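Local coordinates for protein superoxide dismutase (Candida albicans, PDB 4GUN) that probably protects the cell from superoxide by converting it to hydrogen peroxide and oxygen at a manganese ion, at residues A[18-23]-A[85-90]. The protein carries 2 engineered substitutions. Sequence-based numbering, arbitrary orientation.
Sequences DALEPY and KNLAPV
The carbonyl oxygen of Ala19 and the amide of Val90 meet through one bridging water, which donates to Ala19 O at 2.7 Å and accepts from Val90 N at the same length. No direct hydrogen bond joins 18-23 to 85-90, so this water bridges two loops that otherwise meet through van der Waals contact, mostly between apolar side chains. Pro89 packs beside the bridge: its CB lies 3.5 Å from Ala19 O, while Pro89 CG lies 3.8 Å from Ala19 CB, and Trp15 touches the same proline.

Deeper in, Leu20 spreads its two methyls over different targets. With chi1 at -48°, CG stands anti to the carbonyl carbon, and the branch reaches the other loop although the CB itself points neither at it nor away. CD1 touches CD1 of Leu87 at 3.8 Å, the two side chains crossing nearly at right angles; CD2 rests on the Ala88-Pro89 peptide, 3.8 Å from Pro89 N.

The pairing illustrates how the open end of a helical hairpin can be bridged by the loops that flank it. In the iron/manganese superoxide dismutase fold the long helices 26-56 and 60-85 form the N-terminal hairpin, and here the loop entering the first meets the loop leaving the second. The side chain of Leu87 is about 7 Å from that of the manganese ligand His32, near the metal site without touching it.

At the outer end, CE2 of Tyr23 approaches CG2 of Val90 at 4.0 Å, obliquely to the ring. A cis peptide precedes Pro22, whose CD sits over one face of that ring near the rim. The tyrosine also touches Asn193 and Val194, and its carbonyl oxygen is hydrogen-bonded to Tyr180 OH; Ala88 shares backbone hydrogen bonding with Val194, so both loops border the C-terminal part of the chain.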
loop_
_atom_site.group_PDB
_atom_site.type_symbol
_atom_site.label_atom_id
_atom_site.label_comp_id
_atom_site.label_asym_id
_atom_site.label_seq_id
_atom_site.Cartn_x
_atom_site.Cartn_y
_atom_site.Cartn_z
ATOM N N ASP A 18 32.647 16.120 -5.389
ATOM C CA ASP A 18 32.425 17.530 -5.069
ATOM C C ASP A 18 31.987 18.388 -6.288
ATOM O O ASP A 18 31.793 19.591 -6.152
ATOM C CB ASP A 18 33.712 18.100 -4.436
ATOM C CG ASP A 18 34.908 18.192 -5.384
ATOM O OD1 ASP A 18 35.919 18.810 -4.998
ATOM O OD2 ASP A 18 34.842 17.605 -6.496
ATOM N N ALA A 19 31.843 17.761 -7.459
ATOM C CA ALA A 19 31.535 18.426 -8.732
ATOM C C ALA A 19 30.110 18.965 -8.879
ATOM O O ALA A 19 29.870 19.765 -9.784
ATOM C CB ALA A 19 31.913 17.512 -9.897
ATOM N N LEU A 20 29.168 18.562 -7.981
ATOM C CA LEU A 20 27.767 19.034 -7.987
ATOM C C LEU A 20 27.554 20.232 -7.059
ATOM O O LEU A 20 26.455 20.793 -7.016
ATOM C CB LEU A 20 26.753 17.887 -7.687
ATOM C CG LEU A 20 26.916 16.547 -8.481
ATOM C CD1 LEU A 20 25.653 15.697 -8.346
ATOM C CD2 LEU A 20 27.218 16.789 -9.981
ATOM N N GLU A 21 28.619 20.648 -6.329
ATOM C CA GLU A 21 28.590 21.816 -5.425
ATOM C C GLU A 21 28.358 23.097 -6.243
ATOM O O GLU A 21 28.839 23.143 -7.375
ATOM C CB GLU A 21 29.910 21.899 -4.631
ATOM C CG GLU A 21 29.953 20.854 -3.531
ATOM C CD GLU A 21 31.221 20.778 -2.709
ATOM O OE1 GLU A 21 32.142 21.601 -2.925
ATOM O OE2 GLU A 21 31.293 19.882 -1.841
ATOM N N PRO A 22 27.578 24.105 -5.765
ATOM C CA PRO A 22 26.957 24.224 -4.432
ATOM C C PRO A 22 25.569 23.596 -4.284
ATOM O O PRO A 22 24.916 23.816 -3.270
ATOM C CB PRO A 22 26.906 25.749 -4.232
ATOM C CG PRO A 22 26.626 26.277 -5.620
ATOM C CD PRO A 22 27.344 25.330 -6.569
ATOM N N TYR A 23 25.106 22.856 -5.300
ATOM C CA TYR A 23 23.763 22.269 -5.357
ATOM C C TYR A 23 23.610 21.014 -4.485
ATOM O O TYR A 23 22.691 20.954 -3.667
ATOM C CB TYR A 23 23.333 22.075 -6.834
ATOM C CG TYR A 23 23.597 23.320 -7.664
ATOM C CD1 TYR A 23 22.917 24.511 -7.407
ATOM C CD2 TYR A 23 24.599 23.339 -8.624
ATOM C CE1 TYR A 23 23.203 25.677 -8.117
ATOM C CE2 TYR A 23 24.897 24.503 -9.339
ATOM C CZ TYR A 23 24.195 25.668 -9.081
ATOM O OH TYR A 23 24.438 26.804 -9.816
ATOM N N LYS A 85 23.408 8.938 -13.447
ATOM C CA LYS A 85 23.463 9.152 -14.892
ATOM C C LYS A 85 22.730 10.386 -15.347
ATOM O O LYS A 85 23.108 10.939 -16.385
ATOM C CB LYS A 85 23.058 7.895 -15.682
ATOM C CG LYS A 85 24.129 6.800 -15.712
ATOM C CD LYS A 85 25.207 7.079 -16.739
ATOM C CE LYS A 85 26.101 5.896 -17.014
ATOM N NZ LYS A 85 26.989 6.157 -18.181
ATOM N N ASN A 86 21.703 10.851 -14.588
ATOM C CA ASN A 86 21.016 12.104 -14.936
ATOM C C ASN A 86 21.457 13.312 -14.114
ATOM O O ASN A 86 20.754 14.317 -14.033
ATOM C CB ASN A 86 19.484 11.990 -15.155
ATOM C CG ASN A 86 18.638 11.635 -13.961
ATOM O OD1 ASN A 86 17.820 10.730 -14.033
ATOM N ND2 ASN A 86 18.736 12.391 -12.868
ATOM N N LEU A 87 22.666 13.219 -13.543
ATOM C CA LEU A 87 23.298 14.307 -12.814
ATOM C C LEU A 87 24.613 14.583 -13.516
ATOM O O LEU A 87 25.258 13.651 -13.990
ATOM C CB LEU A 87 23.555 13.939 -11.336
ATOM C CG LEU A 87 22.327 13.883 -10.394
ATOM C CD1 LEU A 87 22.716 13.313 -9.048
ATOM C CD2 LEU A 87 21.676 15.262 -10.212
ATOM N N ALA A 88 25.003 15.841 -13.608
ATOM C CA ALA A 88 26.254 16.219 -14.279
ATOM C C ALA A 88 26.736 17.562 -13.758
ATOM O O ALA A 88 25.910 18.459 -13.544
ATOM C CB ALA A 88 26.044 16.313 -15.791
ATOM N N PRO A 89 28.065 17.756 -13.603
ATOM C CA PRO A 89 28.561 19.090 -13.212
ATOM C C PRO A 89 28.146 20.154 -14.231
ATOM O O PRO A 89 27.882 19.824 -15.399
ATOM C CB PRO A 89 30.086 18.933 -13.218
ATOM C CG PRO A 89 30.366 17.483 -13.316
ATOM C CD PRO A 89 29.167 16.798 -13.851
ATOM N N VAL A 90 28.065 21.425 -13.797
ATOM C CA VAL A 90 27.704 22.537 -14.683
ATOM C C VAL A 90 28.657 22.562 -15.906
ATOM O O VAL A 90 28.185 22.610 -17.047
ATOM C CB VAL A 90 27.585 23.896 -13.926
ATOM C CG1 VAL A 90 27.438 25.074 -14.893
ATOM C CG2 VAL A 90 26.408 23.871 -12.946
HETATM O O HOH W 1 28.813 21.789 -11.222
#